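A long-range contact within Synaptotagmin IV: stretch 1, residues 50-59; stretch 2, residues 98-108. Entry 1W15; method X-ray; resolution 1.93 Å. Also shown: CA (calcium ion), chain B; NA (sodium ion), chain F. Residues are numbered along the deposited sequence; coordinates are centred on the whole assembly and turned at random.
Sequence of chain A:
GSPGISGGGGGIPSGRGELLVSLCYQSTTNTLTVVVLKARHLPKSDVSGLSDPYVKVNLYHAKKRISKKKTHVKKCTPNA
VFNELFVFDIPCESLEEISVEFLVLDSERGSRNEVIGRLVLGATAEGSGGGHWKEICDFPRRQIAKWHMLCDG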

ATOM      1  N   LEU A  50     -18.732  20.742  -4.237  1.00 51.63           N
ATOM      2  CA  LEU A  50     -17.635  19.845  -3.841  1.00 52.73           C
ATOM      3  C   LEU A  50     -16.409  19.952  -4.760  1.00 51.38           C
ATOM      4  O   LEU A  50     -16.506  20.255  -5.953  1.00 52.46           O
ATOM      5  CB  LEU A  50     -18.117  18.390  -3.723  1.00 53.14           C
ATOM      6  CG  LEU A  50     -18.907  18.012  -2.464  1.00 55.17           C
ATOM      7  CD1 LEU A  50     -19.703  16.724  -2.660  1.00 56.70           C
ATOM      8  CD2 LEU A  50     -17.953  17.863  -1.289  1.00 57.00           C
ATOM      9  N   SER A  51     -15.249  19.727  -4.181  1.00 50.22           N
ATOM     10  CA  SER A  51     -14.026  19.906  -4.917  1.00 48.43           C
ATOM     11  C   SER A  51     -13.703  18.605  -5.658  1.00 46.31           C
ATOM     12  O   SER A  51     -14.325  17.559  -5.400  1.00 45.66           O
ATOM     13  CB  SER A  51     -12.914  20.362  -3.974  1.00 47.74           C
ATOM     14  OG  SER A  51     -12.494  19.289  -3.118  1.00 53.28           O
ATOM     15  N   ASP A  52     -12.756  18.699  -6.590  1.00 43.51           N
ATOM     16  CA  ASP A  52     -12.234  17.562  -7.360  1.00 40.96           C
ATOM     17  C   ASP A  52     -10.766  17.470  -7.025  1.00 38.85           C
ATOM     18  O   ASP A  52      -9.951  17.983  -7.801  1.00 37.31           O
ATOM     19  CB  ASP A  52     -12.404  17.849  -8.852  1.00 39.85           C
ATOM     20  CG  ASP A  52     -13.843  18.111  -9.208  1.00 43.48           C
ATOM     21  OD1 ASP A  52     -14.687  17.253  -8.918  1.00 43.84           O
ATOM     22  OD2 ASP A  52     -14.235  19.154  -9.748  1.00 45.73           O
ATOM     23  N   PRO A  53     -10.423  16.903  -5.852  1.00 36.80           N
ATOM     24  CA  PRO A  53      -9.043  16.981  -5.365  1.00 36.70           C
ATOM     25  C   PRO A  53      -8.001  16.113  -6.064  1.00 35.01           C
ATOM     26  O   PRO A  53      -8.302  15.003  -6.479  1.00 35.59           O
ATOM     27  CB  PRO A  53      -9.150  16.580  -3.883  1.00 36.12           C
ATOM     28  CG  PRO A  53     -10.437  15.720  -3.814  1.00 37.46           C
ATOM     29  CD  PRO A  53     -11.329  16.253  -4.881  1.00 36.29           C
ATOM     30  N   TYR A  54      -6.797  16.649  -6.181  1.00 33.04           N
ATOM     31  CA  TYR A  54      -5.597  15.842  -6.454  1.00 34.21           C
ATOM     32  C   TYR A  54      -4.498  16.398  -5.566  1.00 34.51           C
ATOM     33  O   TYR A  54      -4.663  17.461  -4.949  1.00 36.16           O
ATOM     34  CB  TYR A  54      -5.181  15.899  -7.924  1.00 34.16           C
ATOM     35  CG  TYR A  54      -4.776  17.256  -8.459  1.00 35.78           C
ATOM     36  CD1 TYR A  54      -5.738  18.230  -8.778  1.00 34.25           C
ATOM     37  CD2 TYR A  54      -3.432  17.558  -8.660  1.00 37.39           C
ATOM     38  CE1 TYR A  54      -5.359  19.475  -9.294  1.00 36.88           C
ATOM     39  CE2 TYR A  54      -3.021  18.819  -9.157  1.00 37.82           C
ATOM     40  CZ  TYR A  54      -3.978  19.752  -9.447  1.00 38.03           C
ATOM     41  OH  TYR A  54      -3.563  20.953  -9.933  1.00 36.52           O
ATOM     42  N   VAL A  55      -3.374  15.698  -5.493  1.00 34.69           N
ATOM     43  CA  VAL A  55      -2.316  16.147  -4.632  1.00 34.81           C
ATOM     44  C   VAL A  55      -1.025  16.246  -5.427  1.00 36.13           C
ATOM     45  O   VAL A  55      -0.630  15.307  -6.153  1.00 36.54           O
ATOM     46  CB  VAL A  55      -2.110  15.143  -3.448  1.00 35.85           C
ATOM     47  CG1 VAL A  55      -0.935  15.608  -2.556  1.00 33.86           C
ATOM     48  CG2 VAL A  55      -3.416  15.029  -2.671  1.00 34.19           C
ATOM     49  N   LYS A  56      -0.355  17.373  -5.260  1.00 35.84           N
ATOM     50  CA  LYS A  56       0.939  17.604  -5.857  1.00 36.46           C
ATOM     51  C   LYS A  56       1.963  17.509  -4.751  1.00 36.85           C
ATOM     52  O   LYS A  56       1.730  18.017  -3.645  1.00 36.91           O
ATOM     53  CB  LYS A  56       0.972  19.034  -6.429  1.00 37.39           C
ATOM     54  CG  LYS A  56       2.280  19.333  -7.100  1.00 39.86           C
ATOM     55  CD  LYS A  56       2.035  20.146  -8.317  1.00 48.99           C
ATOM     56  CE  LYS A  56       3.336  20.498  -8.975  1.00 48.33           C
ATOM     57  NZ  LYS A  56       3.041  21.548  -9.943  1.00 45.36           N
ATOM     58  N   VAL A  57       3.086  16.868  -5.054  1.00 35.91           N
ATOM     59  CA  VAL A  57       4.131  16.612  -4.079  1.00 35.83           C
ATOM     60  C   VAL A  57       5.445  17.218  -4.634  1.00 35.52           C
ATOM     61  O   VAL A  57       5.924  16.804  -5.694  1.00 36.31           O
ATOM     62  CB  VAL A  57       4.323  15.103  -3.794  1.00 36.18           C
ATOM     63  CG1 VAL A  57       5.346  14.897  -2.621  1.00 37.01           C
ATOM     64  CG2 VAL A  57       2.974  14.402  -3.440  1.00 34.79           C
ATOM     65  N   ASN A  58       6.017  18.193  -3.932  1.00 35.08           N
ATOM     66  CA  ASN A  58       7.279  18.825  -4.361  1.00 34.22           C
ATOM     67  C   ASN A  58       8.367  18.408  -3.386  1.00 34.90           C
ATOM     68  O   ASN A  58       8.138  18.442  -2.189  1.00 36.96           O
ATOM     69  CB  ASN A  58       7.137  20.363  -4.376  1.00 34.12           C
ATOM     70  CG  ASN A  58       6.198  20.851  -5.463  1.00 35.67           C
ATOM     71  OD1 ASN A  58       6.226  20.316  -6.568  1.00 36.24           O
ATOM     72  ND2 ASN A  58       5.356  21.866  -5.168  1.00 36.58           N
ATOM     73  N   LEU A  59       9.563  18.099  -3.890  1.00 33.58           N
ATOM     74  CA  LEU A  59      10.696  17.731  -3.048  1.00 34.10           C
ATOM     75  C   LEU A  59      11.722  18.848  -3.163  1.00 35.50           C
ATOM     76  O   LEU A  59      12.043  19.264  -4.278  1.00 34.09           O
ATOM     77  CB  LEU A  59      11.320  16.445  -3.591  1.00 34.13           C
ATOM     78  CG  LEU A  59      12.474  15.873  -2.768  1.00 35.34           C
ATOM     79  CD1 LEU A  59      11.950  15.238  -1.511  1.00 35.21           C
ATOM     80  CD2 LEU A  59      13.268  14.862  -3.577  1.00 34.79           C
ATOM     81  N   ILE A  98      16.485  18.146   3.300  1.00 36.52           N
ATOM     82  CA  ILE A  98      15.423  17.747   2.385  1.00 36.29           C
ATOM     83  C   ILE A  98      14.082  18.083   3.018  1.00 36.75           C
ATOM     84  O   ILE A  98      13.895  17.866   4.211  1.00 36.98           O
ATOM     85  CB  ILE A  98      15.556  16.214   2.119  1.00 36.04           C
ATOM     86  CG1 ILE A  98      16.868  15.913   1.393  1.00 35.04           C
ATOM     87  CG2 ILE A  98      14.339  15.643   1.365  1.00 34.37           C
ATOM     88  CD1 ILE A  98      16.972  16.450  -0.033  1.00 33.38           C
ATOM     89  N   SER A  99      13.132  18.584   2.234  1.00 36.68           N
ATOM     90  CA  SER A  99      11.791  18.718   2.748  1.00 36.75           C
ATOM     91  C   SER A  99      10.810  18.312   1.647  1.00 36.39           C
ATOM     92  O   SER A  99      11.186  18.300   0.482  1.00 36.22           O
ATOM     93  CB  SER A  99      11.553  20.136   3.221  1.00 36.49           C
ATOM     94  OG  SER A  99      11.682  21.023   2.139  1.00 40.79           O
ATOM     95  N   VAL A 100       9.573  17.989   2.034  1.00 35.86           N
ATOM     96  CA  VAL A 100       8.545  17.502   1.098  1.00 36.30           C
ATOM     97  C   VAL A 100       7.309  18.390   1.314  1.00 36.71           C
ATOM     98  O   VAL A 100       6.930  18.646   2.460  1.00 37.34           O
ATOM     99  CB  VAL A 100       8.160  16.024   1.348  1.00 35.17           C
ATOM    100  CG1 VAL A 100       7.104  15.514   0.318  1.00 37.20           C
ATOM    101  CG2 VAL A 100       9.427  15.093   1.321  1.00 36.60           C
ATOM    102  N   GLU A 101       6.739  18.873   0.223  1.00 35.24           N
ATOM    103  CA  GLU A 101       5.609  19.790   0.304  1.00 36.06           C
ATOM    104  C   GLU A 101       4.470  19.072  -0.375  1.00 36.00           C
ATOM    105  O   GLU A 101       4.611  18.690  -1.535  1.00 37.31           O
ATOM    106  CB  GLU A 101       5.942  21.080  -0.452  1.00 36.21           C
ATOM    107  CG  GLU A 101       4.826  22.135  -0.489  1.00 36.23           C
ATOM    108  CD  GLU A 101       5.216  23.335  -1.404  1.00 38.58           C
ATOM    109  OE1 GLU A 101       5.708  23.110  -2.530  1.00 37.08           O
ATOM    110  OE2 GLU A 101       5.019  24.510  -1.004  1.00 37.92           O
ATOM    111  N   PHE A 102       3.331  18.954   0.307  1.00 35.25           N
ATOM    112  CA  PHE A 102       2.109  18.370  -0.264  1.00 35.14           C
ATOM    113  C   PHE A 102       1.086  19.490  -0.449  1.00 36.00           C
ATOM    114  O   PHE A 102       0.843  20.296   0.503  1.00 36.14           O
ATOM    115  CB  PHE A 102       1.494  17.342   0.688  1.00 35.03           C
ATOM    116  CG  PHE A 102       2.382  16.189   1.002  1.00 36.68           C
ATOM    117  CD1 PHE A 102       3.294  16.265   2.078  1.00 35.18           C
ATOM    118  CD2 PHE A 102       2.283  14.993   0.259  1.00 35.44           C
ATOM    119  CE1 PHE A 102       4.124  15.190   2.366  1.00 36.96           C
ATOM    120  CE2 PHE A 102       3.120  13.903   0.563  1.00 35.14           C
ATOM    121  CZ  PHE A 102       4.015  13.994   1.604  1.00 34.79           C
ATOM    122  N   LEU A 103       0.506  19.545  -1.646  1.00 34.86           N
ATOM    123  CA  LEU A 103      -0.530  20.514  -1.970  1.00 35.33           C
ATOM    124  C   LEU A 103      -1.764  19.746  -2.416  1.00 35.39           C
ATOM    125  O   LEU A 103      -1.695  18.965  -3.360  1.00 36.58           O
ATOM    126  CB  LEU A 103      -0.050  21.449  -3.106  1.00 35.69           C
ATOM    127  CG  LEU A 103       1.315  22.081  -2.727  1.00 39.24           C
ATOM    128  CD1 LEU A 103       2.175  22.210  -3.916  1.00 39.34           C
ATOM    129  CD2 LEU A 103       1.125  23.360  -1.954  1.00 36.65           C
ATOM    130  N   VAL A 104      -2.874  19.967  -1.717  1.00 34.23           N
ATOM    131  CA  VAL A 104      -4.168  19.464  -2.126  1.00 33.47           C
ATOM    132  C   VAL A 104      -4.851  20.597  -2.933  1.00 34.37           C
ATOM    133  O   VAL A 104      -5.056  21.696  -2.395  1.00 34.35           O
ATOM    134  CB  VAL A 104      -5.032  19.037  -0.909  1.00 32.29           C
ATOM    135  CG1 VAL A 104      -6.371  18.443  -1.423  1.00 32.41           C
ATOM    136  CG2 VAL A 104      -4.252  18.009   0.037  1.00 35.83           C
ATOM    137  N   LEU A 105      -5.152  20.299  -4.197  1.00 34.02           N
ATOM    138  CA  LEU A 105      -5.643  21.269  -5.180  1.00 35.09           C
ATOM    139  C   LEU A 105      -6.959  20.797  -5.709  1.00 36.56           C
ATOM    140  O   LEU A 105      -7.219  19.588  -5.756  1.00 36.68           O
ATOM    141  CB  LEU A 105      -4.645  21.360  -6.343  1.00 36.07           C
ATOM    142  CG  LEU A 105      -3.266  21.921  -5.902  1.00 36.30           C
ATOM    143  CD1 LEU A 105      -2.113  21.024  -6.294  1.00 38.70           C
ATOM    144  CD2 LEU A 105      -3.199  23.278  -6.597  1.00 35.56           C
ATOM    145  N   ASP A 106      -7.779  21.751  -6.156  1.00 35.01           N
ATOM    146  CA  ASP A 106      -9.059  21.415  -6.734  1.00 36.43           C
ATOM    147  C   ASP A 106      -8.886  21.557  -8.243  1.00 37.85           C
ATOM    148  O   ASP A 106      -8.530  22.646  -8.737  1.00 36.95           O
ATOM    149  CB  ASP A 106     -10.093  22.401  -6.200  1.00 36.12           C
ATOM    150  CG  ASP A 106     -11.437  22.250  -6.843  1.00 38.58           C
ATOM    151  OD1 ASP A 106     -11.855  21.139  -7.213  1.00 38.45           O
ATOM    152  OD2 ASP A 106     -12.140  23.230  -7.042  1.00 42.78           O
ATOM    153  N   SER A 107      -9.094  20.457  -8.968  1.00 37.38           N
ATOM    154  CA  SER A 107      -9.009  20.501 -10.417  1.00 38.06           C
ATOM    155  C   SER A 107     -10.221  21.201 -10.996  1.00 37.90           C
ATOM    156  O   SER A 107     -11.366  20.807 -10.741  1.00 38.09           O
ATOM    157  CB  SER A 107      -8.853  19.075 -10.950  1.00 39.07           C
ATOM    158  OG  SER A 107      -8.989  19.080 -12.348  1.00 39.70           O
ATOM    159  N   GLU A 108      -9.998  22.270 -11.760  1.00 37.63           N
ATOM    160  CA  GLU A 108     -11.114  23.034 -12.297  1.00 37.75           C
ATOM    161  C   GLU A 108     -10.746  23.439 -13.712  1.00 37.02           C
ATOM    162  O   GLU A 108      -9.756  24.140 -13.909  1.00 36.67           O
ATOM    163  CB  GLU A 108     -11.363  24.295 -11.456  1.00 38.63           C
ATOM    164  CG  GLU A 108     -12.591  25.097 -11.915  1.00 42.22           C
ATOM    165  CD  GLU A 108     -13.895  24.519 -11.392  1.00 49.49           C
ATOM    166  OE1 GLU A 108     -13.862  23.805 -10.381  1.00 54.67           O
ATOM    167  OE2 GLU A 108     -14.964  24.777 -11.970  1.00 53.97           O
TER
HETATM  168 CA    CA B1001     -13.498  21.491  -9.294  1.00 70.74          CA
HETATM  169 NA    NA F2002      -7.513  24.440 -13.978  1.00 42.54          NA
HETATM  170  O   HOH W   1     -15.956  22.535  -9.947  1.00 73.34           O
HETATM  171  O   HOH W   2      -7.453  22.212 -14.811  1.00 61.71           O
HETATM  172  O   HOH W   3      -7.620  24.965 -16.789  1.00 51.17           O
HETATM  173  O   HOH W   4      -5.017  24.706 -13.776  0.50 34.60           O

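At one end of this antiparallel strand pair a calcium ion ties the two stretches together, and one carboxylate oxygen does double duty there. OD1 of D106 lies 2.7 Å from the calcium and also accepts a hydrogen bond from N of D52, again at 2.7 Å and with a nearly straight N-H...O angle of 174°. The ion is further bound by OD2 of D52 at 2.5 Å, O of S107 at 2.7 Å, OE1 of E108 at 2.6 Å and a water. D52 OD2 and S107 O are 3.5 Å apart; both are acceptors, and the cation they share offsets their mutual repulsion.

From this site the strands 53-59 and 98-106 run side by side, their N-to-C directions 157° apart and their axes approaching to 4.6 Å. The register is regular, alternating non-hydrogen-bonded pairs such as V55 with V104 and hydrogen-bonded pairs such as K56 with L103. In each hydrogen-bonded pair both amides donate across the gap: Y54 N to L105 O and L105 N to Y54 O at 3.0 Å, K56 N to L103 O and L103 N to K56 O at 2.8 Å, N58 N to E101 O and E101 N to N58 O at 2.8 Å. All six N-H...O angles are at least 159°. S107 N donates to D52 O at 2.9 Å, carrying the ladder into the calcium-binding loop. Between these rungs, CA-H...O contacts add a weaker polar term, as where CA of V55 sits 3.2 Å from O of L103.

Alternation sends the side chains to two faces. P53, V55, V57 and L59 share one face with V100, F102 and V104, where contact is apolar: V57 CG1 meets V100 CG1 at 3.5 Å, and L59 CD1 lies 3.8 Å from V100 CG2. V55 CG1 approaches the edge of the F102 ring, 4.3 Å from CD2.

The other face, carrying Y54, K56, N58, E101, L103 and L105, is chemically mixed. With chi1 in the p well, the Y54 side chain brings its ring over L105, whose CB is 3.9 Å from the ring centroid and 27° off the normal, a CH-pi contact. K56 CB lies 3.7 Å from L105 CD1, while the end of the lysine leads away. Farther along, N58 ND2 donates to E101 OE1 at 2.9 Å and 170°, adding a side-chain bond to a pair already joined through both backbones. Together the stretches bury 910 Å².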